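Local coordinates for protein magnesium-protoporphyrin O-methyltransferase (Synechocystis sp., PDB 4QDJ) that methylates magnesium-protoporphyrin IX with S-adenosylmethionine as methyl donor, giving the 13-monomethyl ester in chlorophyll biosynthesis, at residues A[65-70]-A[126-131]; A[59-64]-A[83-88]; A[132-137]-A[159-164]; A[90-95]-A[118-123]. One frame throughout, in Å; residues are numbered along the deposited sequence.

Contact 1 (A[65-70]-A[126-131]). With SAM (S-adenosylmethionine), chain B.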
# COMPACT_ATOMS: atom_id res chain seq x y z
N LEU A 65 -11.17 9.58 -6.75
CA LEU A 65 -11.39 8.19 -6.36
C LEU A 65 -10.07 7.44 -6.28
O LEU A 65 -9.38 7.26 -7.29
CB LEU A 65 -12.35 7.49 -7.32
CG LEU A 65 -13.82 7.49 -6.89
CD1 LEU A 65 -14.41 8.88 -6.98
CD2 LEU A 65 -14.63 6.50 -7.71
N VAL A 66 -9.72 7.00 -5.08
CA VAL A 66 -8.45 6.35 -4.82
C VAL A 66 -8.65 4.98 -4.18
O VAL A 66 -9.40 4.84 -3.21
CB VAL A 66 -7.57 7.21 -3.88
CG1 VAL A 66 -6.25 6.50 -3.58
CG2 VAL A 66 -7.33 8.58 -4.49
N CYS A 67 -7.99 3.98 -4.74
CA CYS A 67 -7.95 2.65 -4.14
C CYS A 67 -6.62 2.47 -3.41
O CYS A 67 -5.56 2.63 -4.01
CB CYS A 67 -8.11 1.58 -5.22
SG CYS A 67 -7.84 -0.13 -4.65
N ASP A 68 -6.70 2.15 -2.12
CA ASP A 68 -5.52 1.86 -1.31
C ASP A 68 -5.50 0.36 -1.02
O ASP A 68 -6.15 -0.11 -0.08
CB ASP A 68 -5.56 2.67 -0.01
CG ASP A 68 -4.28 2.57 0.81
OD1 ASP A 68 -3.30 1.95 0.34
OD2 ASP A 68 -4.25 3.14 1.92
N ALA A 69 -4.77 -0.39 -1.85
CA ALA A 69 -4.76 -1.84 -1.78
C ALA A 69 -3.67 -2.36 -0.84
O ALA A 69 -2.49 -2.08 -1.05
CB ALA A 69 -4.57 -2.43 -3.18
N GLY A 70 -4.08 -3.12 0.17
CA GLY A 70 -3.17 -3.53 1.23
C GLY A 70 -2.93 -2.36 2.17
O GLY A 70 -1.79 -2.03 2.49
N GLY A 126 -14.25 -3.02 -9.75
CA GLY A 126 -14.54 -1.61 -9.94
C GLY A 126 -13.42 -0.86 -10.62
O GLY A 126 -12.41 -1.44 -11.03
N LYS A 127 -13.59 0.46 -10.74
CA LYS A 127 -12.61 1.31 -11.41
C LYS A 127 -12.31 2.56 -10.58
O LYS A 127 -13.20 3.15 -9.97
CB LYS A 127 -13.11 1.71 -12.79
CG LYS A 127 -13.33 0.54 -13.75
CD LYS A 127 -12.02 -0.12 -14.14
CE LYS A 127 -12.23 -1.21 -15.18
NZ LYS A 127 -13.11 -2.30 -14.67
N TYR A 128 -11.04 2.95 -10.57
CA TYR A 128 -10.58 4.10 -9.81
C TYR A 128 -9.71 4.98 -10.68
O TYR A 128 -9.10 4.50 -11.64
CB TYR A 128 -9.74 3.64 -8.61
CG TYR A 128 -10.48 2.74 -7.65
CD1 TYR A 128 -10.53 1.36 -7.85
CD2 TYR A 128 -11.13 3.27 -6.54
CE1 TYR A 128 -11.21 0.54 -6.97
CE2 TYR A 128 -11.81 2.46 -5.66
CZ TYR A 128 -11.84 1.10 -5.88
OH TYR A 128 -12.52 0.29 -4.99
N ASP A 129 -9.63 6.27 -10.36
CA ASP A 129 -8.67 7.13 -11.04
C ASP A 129 -7.26 6.67 -10.69
O ASP A 129 -6.43 6.46 -11.56
CB ASP A 129 -8.84 8.59 -10.62
CG ASP A 129 -7.77 9.49 -11.22
OD1 ASP A 129 -6.68 9.62 -10.61
OD2 ASP A 129 -8.01 10.07 -12.30
N THR A 130 -7.02 6.51 -9.39
CA THR A 130 -5.70 6.18 -8.88
C THR A 130 -5.74 4.96 -7.98
O THR A 130 -6.58 4.86 -7.08
CB THR A 130 -5.10 7.38 -8.10
OG1 THR A 130 -4.85 8.46 -9.01
CG2 THR A 130 -3.80 6.99 -7.41
N VAL A 131 -4.85 4.01 -8.25
CA VAL A 131 -4.71 2.83 -7.41
C VAL A 131 -3.32 2.86 -6.79
O VAL A 131 -2.33 3.12 -7.47
CB VAL A 131 -4.90 1.53 -8.22
CG1 VAL A 131 -4.69 0.31 -7.35
CG2 VAL A 131 -6.29 1.51 -8.85
N SAM B . 0.24 -0.29 2.59
CA SAM B . 0.23 -0.11 4.04
C SAM B . 1.19 0.99 4.45
O SAM B . 2.17 1.28 3.75
OXT SAM B . 1.01 1.63 5.49
CB SAM B . 0.54 -1.41 4.78
CG SAM B . 1.88 -2.09 4.47
SD SAM B . 2.15 -3.57 5.49
CE SAM B . 3.94 -3.78 5.37
C5' SAM B . 1.62 -4.86 4.35
C4' SAM B . 0.11 -5.03 4.36
O4' SAM B . -0.28 -5.66 3.16
C3' SAM B . -0.39 -5.91 5.51
O3' SAM B . -1.39 -5.22 6.22
C2' SAM B . -0.99 -7.12 4.83
O2' SAM B . -2.13 -7.60 5.51
C1' SAM B . -1.32 -6.57 3.45
N9 SAM B . -1.41 -7.60 2.41
C8 SAM B . -0.53 -8.61 2.17
N7 SAM B . -0.99 -9.33 1.11
C5 SAM B . -2.15 -8.78 0.69
C6 SAM B . -3.02 -9.11 -0.33
N6 SAM B . -2.78 -10.16 -1.12
N1 SAM B . -4.15 -8.34 -0.53
C2 SAM B . -4.41 -7.26 0.29
N3 SAM B . -3.53 -6.94 1.30
C4 SAM B . -2.42 -7.69 1.50
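Cys67 CB sits over the centre of one face of the Tyr128 ring, 3.4 Å from the ring centroid and almost on the ring normal, a CH-pi contact. Cys67 SG is over the same face, 4.4 Å from the centroid, as a sulfur-aromatic contact. At the rim of the ring, near its plane, lies the backbone carbon of Leu65. Tyr128 CG is anti to its own carbonyl carbon (chi1 -60°) and lies 3.6 Å from Cys67 CB. Beyond the ring the two segments run as parallel strands. Thr130 N donates to Leu65 O at 3.2 Å, and Cys67 N to Thr130 O at 2.9 Å. Asp129 N adds a weak bond to Leu65 O. Val131 CG2 reaches Cys67 CB at 4.1 Å, on the sheet face that Leu152 of helix 142-155 packs against. Thr130 OG1 donates to Asp129 OD1 on its anti side, and Asp129 OD2 forms a salt bridge with Arg158. Strand 65-69 is central in the Rossmann-like sheet of class I methyltransferases. At its C-terminal end Gly70 O accepts from the amino N of SAM at 2.7 Å. The pairing fixes the strand leading to Gly70 and so probably helps to place this carbonyl for the SAM amino group.

Contact 2 (A[59-64]-A[83-88])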
# COMPACT_ATOMS: atom_id res chain seq x y z
N GLY A 59 -3.21 18.96 -7.38
CA GLY A 59 -4.29 19.91 -7.24
C GLY A 59 -5.69 19.34 -7.42
O GLY A 59 -6.68 20.07 -7.30
N ASN A 60 -5.78 18.05 -7.68
CA ASN A 60 -7.07 17.42 -7.97
C ASN A 60 -7.47 16.35 -6.96
O ASN A 60 -8.35 15.53 -7.23
CB ASN A 60 -7.06 16.81 -9.37
CG ASN A 60 -6.10 15.65 -9.49
OD1 ASN A 60 -5.16 15.52 -8.70
ND2 ASN A 60 -6.32 14.79 -10.48
N LEU A 61 -6.82 16.35 -5.81
CA LEU A 61 -7.08 15.33 -4.79
C LEU A 61 -8.49 15.36 -4.18
O LEU A 61 -9.09 14.30 -3.96
CB LEU A 61 -6.00 15.34 -3.71
CG LEU A 61 -5.95 14.13 -2.77
CD1 LEU A 61 -5.86 12.83 -3.57
CD2 LEU A 61 -4.78 14.25 -1.81
N PRO A 62 -9.03 16.56 -3.88
CA PRO A 62 -10.41 16.55 -3.36
C PRO A 62 -11.40 15.91 -4.32
O PRO A 62 -11.53 16.36 -5.46
CB PRO A 62 -10.72 18.04 -3.19
CG PRO A 62 -9.40 18.66 -2.92
CD PRO A 62 -8.43 17.90 -3.78
N GLY A 63 -12.07 14.86 -3.86
CA GLY A 63 -13.07 14.18 -4.67
C GLY A 63 -12.51 13.07 -5.54
O GLY A 63 -13.27 12.37 -6.21
N LEU A 64 -11.19 12.91 -5.54
CA LEU A 64 -10.54 11.91 -6.38
C LEU A 64 -10.80 10.49 -5.86
O LEU A 64 -10.66 10.23 -4.66
CB LEU A 64 -9.04 12.16 -6.45
CG LEU A 64 -8.26 11.40 -7.52
CD1 LEU A 64 -8.64 11.91 -8.91
CD2 LEU A 64 -6.76 11.51 -7.29
N ALA A 83 -7.30 15.00 3.21
CA ALA A 83 -7.06 15.95 2.13
C ALA A 83 -8.21 16.01 1.13
O ALA A 83 -8.15 16.75 0.14
CB ALA A 83 -5.75 15.63 1.42
N GLY A 84 -9.26 15.22 1.38
CA GLY A 84 -10.46 15.28 0.57
C GLY A 84 -10.68 14.16 -0.44
O GLY A 84 -11.70 14.15 -1.13
N ALA A 85 -9.75 13.21 -0.52
CA ALA A 85 -9.91 12.11 -1.46
C ALA A 85 -11.04 11.18 -1.05
O ALA A 85 -11.38 11.08 0.13
CB ALA A 85 -8.61 11.32 -1.58
N LEU A 86 -11.64 10.52 -2.04
CA LEU A 86 -12.61 9.47 -1.78
C LEU A 86 -11.84 8.16 -1.78
O LEU A 86 -11.53 7.61 -2.84
CB LEU A 86 -13.70 9.46 -2.85
CG LEU A 86 -14.47 10.78 -2.97
CD1 LEU A 86 -15.61 10.65 -3.97
CD2 LEU A 86 -14.98 11.22 -1.60
N VAL A 87 -11.52 7.67 -0.59
CA VAL A 87 -10.58 6.57 -0.43
C VAL A 87 -11.27 5.25 -0.15
O VAL A 87 -12.12 5.14 0.73
CB VAL A 87 -9.58 6.86 0.71
CG1 VAL A 87 -8.58 5.72 0.86
CG2 VAL A 87 -8.85 8.18 0.45
N TYR A 88 -10.88 4.23 -0.91
CA TYR A 88 -11.38 2.88 -0.72
C TYR A 88 -10.20 2.00 -0.36
O TYR A 88 -9.41 1.60 -1.22
CB TYR A 88 -12.07 2.38 -2.00
CG TYR A 88 -13.30 3.19 -2.36
CD1 TYR A 88 -13.18 4.47 -2.88
CD2 TYR A 88 -14.57 2.68 -2.15
CE1 TYR A 88 -14.30 5.22 -3.19
CE2 TYR A 88 -15.69 3.42 -2.46
CZ TYR A 88 -15.56 4.69 -2.98
OH TYR A 88 -16.68 5.43 -3.29
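Leu61 spreads its two methyl groups over two alanines of the 83-88 segment. CD2 meets Ala83 CB at 3.6 Å, and CD1 meets Ala85 CB at 3.7 Å. Leu61 CG is anti to the backbone N (chi1 -166°), which sets it 4.0 Å from Ala85 CB. From there the fork also packs on Leu80 of helix 77-82 and on Leu55 and Val56 of helix 35-58. Pro62 touches more lightly, its CG lying 3.8 Å from Ala83 O. The segment 59-64 is the connection from helix 35-58 into strand 65-69, and it folds as a type II beta turn from Leu61 to Leu64. Gly84 ends helix 77-82 in a Schellman motif, just before strand 86-91. Turn and helix end thus meet at the end of the sheet where two neighbouring parallel strands begin. Gly63 N donates to Gly84 O at 2.8 Å, from above the carbonyl plane. A side chain on Gly84 would point at Pro62 CA, with which it would be tight. Leu86 N donates to Leu64 O, also at 2.8 Å. Leu86 CG is anti to its carbonyl carbon (chi1 -58°), which sets it 3.8 Å from Gly63 O. Its CD1 comes within 3.7 Å of Gly63 O.

Contact 3 (A[132-137]-A[159-164]). With SAM (S-adenosylmethionine), chain B.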
# COMPACT_ATOMS: atom_id res chain seq x y z
N ILE A 132 -3.25 2.62 -5.48
CA ILE A 132 -1.99 2.69 -4.76
C ILE A 132 -1.73 1.41 -3.98
O ILE A 132 -2.62 0.89 -3.31
CB ILE A 132 -1.96 3.89 -3.79
CG1 ILE A 132 -2.35 5.18 -4.51
CG2 ILE A 132 -0.59 4.03 -3.14
CD1 ILE A 132 -2.44 6.39 -3.60
N CYS A 133 -0.50 0.90 -4.06
CA CYS A 133 -0.12 -0.30 -3.34
C CYS A 133 1.29 -0.12 -2.77
O CYS A 133 2.28 -0.28 -3.48
CB CYS A 133 -0.17 -1.51 -4.27
SG CYS A 133 0.09 -3.10 -3.47
N LEU A 134 1.36 0.24 -1.49
CA LEU A 134 2.64 0.56 -0.85
C LEU A 134 3.10 -0.53 0.10
O LEU A 134 2.35 -0.96 0.98
CB LEU A 134 2.54 1.87 -0.06
CG LEU A 134 2.16 3.15 -0.81
CD1 LEU A 134 2.26 4.34 0.13
CD2 LEU A 134 3.04 3.34 -2.04
N ASP A 135 4.35 -0.96 -0.08
CA ASP A 135 5.00 -1.91 0.82
C ASP A 135 4.19 -3.20 1.02
O ASP A 135 4.13 -3.74 2.13
CB ASP A 135 5.32 -1.26 2.17
CG ASP A 135 6.33 -0.13 2.06
OD1 ASP A 135 6.88 0.09 0.96
OD2 ASP A 135 6.58 0.55 3.08
N VAL A 136 3.57 -3.67 -0.05
CA VAL A 136 2.81 -4.91 -0.01
C VAL A 136 3.49 -5.98 -0.86
O VAL A 136 3.58 -7.14 -0.47
CB VAL A 136 1.37 -4.69 -0.53
CG1 VAL A 136 0.62 -6.00 -0.64
CG2 VAL A 136 0.62 -3.71 0.36
N LEU A 137 4.01 -5.56 -2.01
CA LEU A 137 4.64 -6.48 -2.96
C LEU A 137 5.87 -7.18 -2.39
O LEU A 137 6.29 -8.22 -2.88
CB LEU A 137 5.01 -5.74 -4.25
CG LEU A 137 3.84 -5.15 -5.04
CD1 LEU A 137 4.34 -4.38 -6.25
CD2 LEU A 137 2.87 -6.25 -5.46
N ARG A 159 -3.94 6.00 -13.11
CA ARG A 159 -2.68 6.00 -12.38
C ARG A 159 -2.53 4.84 -11.39
O ARG A 159 -3.46 4.49 -10.67
CB ARG A 159 -2.49 7.34 -11.66
CG ARG A 159 -1.27 7.40 -10.76
CD ARG A 159 -1.02 8.81 -10.27
NE ARG A 159 -2.18 9.39 -9.61
CZ ARG A 159 -2.21 10.61 -9.08
NH1 ARG A 159 -1.14 11.39 -9.14
NH2 ARG A 159 -3.32 11.05 -8.50
N LEU A 160 -1.34 4.25 -11.38
CA LEU A 160 -0.98 3.21 -10.43
C LEU A 160 0.32 3.61 -9.73
O LEU A 160 1.32 3.88 -10.38
CB LEU A 160 -0.81 1.87 -11.14
CG LEU A 160 -0.38 0.66 -10.32
CD1 LEU A 160 -1.34 0.42 -9.15
CD2 LEU A 160 -0.30 -0.58 -11.20
N ILE A 161 0.29 3.66 -8.40
CA ILE A 161 1.48 3.97 -7.62
C ILE A 161 1.88 2.75 -6.80
O ILE A 161 1.06 2.18 -6.10
CB ILE A 161 1.25 5.17 -6.69
CG1 ILE A 161 1.01 6.44 -7.52
CG2 ILE A 161 2.42 5.37 -5.75
CD1 ILE A 161 0.49 7.61 -6.72
N LEU A 162 3.15 2.35 -6.92
CA LEU A 162 3.66 1.17 -6.23
C LEU A 162 4.93 1.50 -5.47
O LEU A 162 5.69 2.37 -5.86
CB LEU A 162 3.99 0.06 -7.23
CG LEU A 162 2.94 -0.42 -8.23
CD1 LEU A 162 3.57 -1.41 -9.19
CD2 LEU A 162 1.76 -1.04 -7.50
N SER A 163 5.17 0.77 -4.38
CA SER A 163 6.49 0.79 -3.76
C SER A 163 6.97 -0.63 -3.51
O SER A 163 6.17 -1.55 -3.29
CB SER A 163 6.50 1.62 -2.47
OG SER A 163 5.80 0.98 -1.43
N PHE A 164 8.29 -0.82 -3.56
CA PHE A 164 8.88 -2.13 -3.39
C PHE A 164 10.32 -1.98 -2.93
O PHE A 164 10.91 -0.91 -3.06
CB PHE A 164 8.83 -2.92 -4.71
CG PHE A 164 9.58 -2.26 -5.84
CD1 PHE A 164 8.99 -1.25 -6.59
CD2 PHE A 164 10.87 -2.66 -6.16
CE1 PHE A 164 9.68 -0.65 -7.63
CE2 PHE A 164 11.56 -2.06 -7.20
CZ PHE A 164 10.96 -1.06 -7.94
N SAM B . 0.24 -0.29 2.59
CA SAM B . 0.23 -0.11 4.04
C SAM B . 1.19 0.99 4.45
O SAM B . 2.17 1.28 3.75
OXT SAM B . 1.01 1.63 5.49
CB SAM B . 0.54 -1.41 4.78
CG SAM B . 1.88 -2.09 4.47
SD SAM B . 2.15 -3.57 5.49
CE SAM B . 3.94 -3.78 5.37
C5' SAM B . 1.62 -4.86 4.35
C4' SAM B . 0.11 -5.03 4.36
O4' SAM B . -0.28 -5.66 3.16
C3' SAM B . -0.39 -5.91 5.51
O3' SAM B . -1.39 -5.22 6.22
C2' SAM B . -0.99 -7.12 4.83
O2' SAM B . -2.13 -7.60 5.51
C1' SAM B . -1.32 -6.57 3.45
N9 SAM B . -1.41 -7.60 2.41
C8 SAM B . -0.53 -8.61 2.17
N7 SAM B . -0.99 -9.33 1.11
C5 SAM B . -2.15 -8.78 0.69
C6 SAM B . -3.02 -9.11 -0.33
N6 SAM B . -2.78 -10.16 -1.12
N1 SAM B . -4.15 -8.34 -0.53
C2 SAM B . -4.41 -7.26 0.29
N3 SAM B . -3.53 -6.94 1.30
C4 SAM B . -2.42 -7.69 1.50
O HOH W 1 3.77 -2.72 -2.86
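This contact forms part of the SAM pocket and belongs to the beta-alpha-beta unit of strand 130-133, helix 142-155 and strand 159-164. The fold is the Rossmann-like one of class I methyltransferases. The strands are parallel. Cys133 N donates to Ile161 O at 2.9 Å, and Ser163 N donates to Cys133 O at 3.2 Å. Ile132 and Ile161 lie side by side and point the same way, on the face packed by Leu55 of helix 35-58. On the other face Leu162 CD2 meets Cys133 CB at 3.8 Å, and Leu162 also touches Ile149 of helix 142-155. Past Cys133 segment 132-137 leaves the strand and turns along the cofactor. Leu134 O accepts from the amino N of SAM at 2.7 Å. Asp135 O is 3.2 Å from SAM CE, the methyl carbon that is transferred. Asp135 CB heads away from strand 159-164, but the carboxylate comes back to it, and both its oxygens are hydrogen-bonded. Ser163 OG stands between its backbone N and carbonyl carbon (chi1 71°), which puts it 2.8 Å from Asp135 OD1. It donates to OD1 from above the carboxylate plane. Outside the segments, Ser222 also bonds Asp135 OD1 and Tyr220 bonds OD2. An alanine at Asp135 would probably leave the hydroxyls of Ser163, Ser222 and Tyr220 without this shared partner and free to turn. A water bridges the two segments beyond the strand. It donates to Cys133 O and to Ser163 O, and accepts from Val136 N at 3.0 Å.

Contact 4 (A[90-95]-A[118-123]). With SAM (S-adenosylmethionine), chain B.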
# COMPACT_ATOMS: atom_id res chain seq x y z
N SER A 90 -8.44 -1.40 1.37
CA SER A 90 -8.71 -2.80 1.61
C SER A 90 -7.43 -3.52 2.02
O SER A 90 -6.33 -3.10 1.65
CB SER A 90 -9.30 -3.46 0.36
OG SER A 90 -8.46 -3.27 -0.76
N ASP A 91 -7.59 -4.59 2.79
CA ASP A 91 -6.45 -5.36 3.26
C ASP A 91 -6.90 -6.80 3.47
O ASP A 91 -8.05 -7.05 3.81
CB ASP A 91 -5.91 -4.77 4.56
CG ASP A 91 -4.50 -5.25 4.87
OD1 ASP A 91 -4.35 -6.41 5.30
OD2 ASP A 91 -3.55 -4.46 4.69
N ILE A 92 -5.99 -7.74 3.25
CA ILE A 92 -6.32 -9.16 3.39
C ILE A 92 -6.51 -9.54 4.86
O ILE A 92 -7.15 -10.55 5.17
CB ILE A 92 -5.25 -10.05 2.72
CG1 ILE A 92 -5.80 -11.45 2.44
CG2 ILE A 92 -3.97 -10.09 3.56
CD1 ILE A 92 -4.87 -12.32 1.62
N SER A 93 -5.97 -8.72 5.75
CA SER A 93 -6.03 -8.97 7.19
C SER A 93 -7.17 -8.22 7.86
O SER A 93 -7.19 -6.99 7.88
CB SER A 93 -4.70 -8.60 7.84
OG SER A 93 -4.85 -8.45 9.24
N GLU A 94 -8.11 -8.96 8.44
CA GLU A 94 -9.23 -8.34 9.14
C GLU A 94 -8.78 -7.54 10.36
O GLU A 94 -9.39 -6.53 10.71
CB GLU A 94 -10.28 -9.39 9.53
CG GLU A 94 -9.76 -10.51 10.42
CD GLU A 94 -10.83 -11.54 10.74
OE1 GLU A 94 -11.96 -11.41 10.22
OE2 GLU A 94 -10.54 -12.47 11.52
N LYS A 95 -7.70 -7.98 11.00
CA LYS A 95 -7.18 -7.26 12.16
C LYS A 95 -6.64 -5.89 11.77
O LYS A 95 -6.92 -4.89 12.43
CB LYS A 95 -6.11 -8.08 12.90
CG LYS A 95 -6.65 -9.32 13.58
CD LYS A 95 -5.97 -9.57 14.92
CE LYS A 95 -6.40 -8.55 15.96
NZ LYS A 95 -5.88 -8.89 17.32
N THR A 118 -12.19 -5.93 4.18
CA THR A 118 -11.27 -7.05 4.25
C THR A 118 -11.36 -7.85 2.96
O THR A 118 -12.40 -8.46 2.67
CB THR A 118 -11.58 -7.98 5.43
OG1 THR A 118 -11.53 -7.24 6.65
CG2 THR A 118 -10.57 -9.12 5.49
N GLN A 119 -10.29 -7.84 2.18
CA GLN A 119 -10.27 -8.51 0.89
C GLN A 119 -8.85 -8.65 0.34
O GLN A 119 -8.02 -7.76 0.52
CB GLN A 119 -11.14 -7.76 -0.12
CG GLN A 119 -11.30 -8.44 -1.47
CD GLN A 119 -11.92 -9.82 -1.36
OE1 GLN A 119 -11.23 -10.80 -1.06
NE2 GLN A 119 -13.22 -9.91 -1.61
N ASP A 120 -8.58 -9.78 -0.30
CA ASP A 120 -7.37 -9.97 -1.09
C ASP A 120 -7.42 -9.01 -2.27
O ASP A 120 -8.43 -8.93 -2.97
CB ASP A 120 -7.32 -11.43 -1.56
CG ASP A 120 -6.22 -11.70 -2.58
OD1 ASP A 120 -5.23 -10.95 -2.64
OD2 ASP A 120 -6.36 -12.70 -3.32
N LEU A 121 -6.34 -8.27 -2.49
CA LEU A 121 -6.32 -7.25 -3.54
C LEU A 121 -6.57 -7.84 -4.93
O LEU A 121 -7.06 -7.14 -5.82
CB LEU A 121 -5.02 -6.43 -3.50
CG LEU A 121 -3.67 -7.10 -3.75
CD1 LEU A 121 -3.36 -7.22 -5.24
CD2 LEU A 121 -2.58 -6.33 -3.03
N ALA A 122 -6.25 -9.12 -5.10
CA ALA A 122 -6.47 -9.79 -6.37
C ALA A 122 -7.96 -10.02 -6.65
O ALA A 122 -8.33 -10.41 -7.76
CB ALA A 122 -5.72 -11.11 -6.41
N GLN A 123 -8.80 -9.78 -5.65
CA GLN A 123 -10.24 -9.98 -5.80
C GLN A 123 -11.00 -8.66 -5.91
O GLN A 123 -12.23 -8.66 -6.02
CB GLN A 123 -10.78 -10.82 -4.64
CG GLN A 123 -10.17 -12.21 -4.54
CD GLN A 123 -10.44 -13.04 -5.78
OE1 GLN A 123 -11.54 -13.04 -6.32
NE2 GLN A 123 -9.42 -13.76 -6.23
N SAM B . 0.24 -0.29 2.59
CA SAM B . 0.23 -0.11 4.04
C SAM B . 1.19 0.99 4.45
O SAM B . 2.17 1.28 3.75
OXT SAM B . 1.01 1.63 5.49
CB SAM B . 0.54 -1.41 4.78
CG SAM B . 1.88 -2.09 4.47
SD SAM B . 2.15 -3.57 5.49
CE SAM B . 3.94 -3.78 5.37
C5' SAM B . 1.62 -4.86 4.35
C4' SAM B . 0.11 -5.03 4.36
O4' SAM B . -0.28 -5.66 3.16
C3' SAM B . -0.39 -5.91 5.51
O3' SAM B . -1.39 -5.22 6.22
C2' SAM B . -0.99 -7.12 4.83
O2' SAM B . -2.13 -7.60 5.51
C1' SAM B . -1.32 -6.57 3.45
N9 SAM B . -1.41 -7.60 2.41
C8 SAM B . -0.53 -8.61 2.17
N7 SAM B . -0.99 -9.33 1.11
C5 SAM B . -2.15 -8.78 0.69
C6 SAM B . -3.02 -9.11 -0.33
N6 SAM B . -2.78 -10.16 -1.12
N1 SAM B . -4.15 -8.34 -0.53
C2 SAM B . -4.41 -7.26 0.29
N3 SAM B . -3.53 -6.94 1.30
C4 SAM B . -2.42 -7.69 1.50
O HOH W 2 -6.86 -5.45 -0.73
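Ser90 reaches the 118-123 segment through a water that lies 2.7 Å from Ser90 OG and donates to Gln119 O. Asp91 ends its strand. Its carbonyl O accepts from Gln119 N at 2.9 Å, and its carboxylate turns to the ribose of SAM. SAM O2' donates to Asp91 OD1 at 2.5 Å and SAM O3' to Asp91 OD2 at 2.8 Å. OD1 also takes the N-H of Ser93 on its anti lone pair, an Asx turn, and OD2 that of Gly72. An alanine at Asp91 would probably leave both ribose hydroxyls and the N-H groups of Ser93 and Gly72 without their acceptor. Ile92 CG1 is anti to the backbone N (chi1 -161°), which puts CG2 between N and the carbonyl carbon, 3.5 Å from SAM C4. Its CD1 packs beside Asp120 CB. Beside it, Asp120 OD1 accepts from SAM N6 at 3.0 Å, and Leu121 N donates to SAM N1 at 2.9 Å. Asp120 OD2 pairs with Lys9. Ser93 is the N-cap of helix 94-108, its OG bonded to Met96 N and to Asn17. The contact joins the ends of strands 86-91 and 115-118, with helix 8-16 packed on Ile92 and helix 142-155 on Leu121.

How the contacts relate
All four contacts reach one sheet. Contacts 1 and 3 share strand 130-133, and their centres are 11 Å apart. Cys67 O and Ile132 N, 2.7 Å apart, probably form a hydrogen bond that joins them. Contact 2 lies at the far end of the strands from SAM. It meets contact 1 where Val66 O is 2.8 Å from Tyr88 N. Its centre is about 22 Å from that of contact 4, although both use strand 86-91. Contacts 1, 3 and 4 converge on SAM. Contacts 1 and 3 each give a carbonyl to its amino group, while contact 4 takes the ribose and adenine. Val136 CG1 and Leu121 CD2 meet at 4.0 Å between contacts 3 and 4.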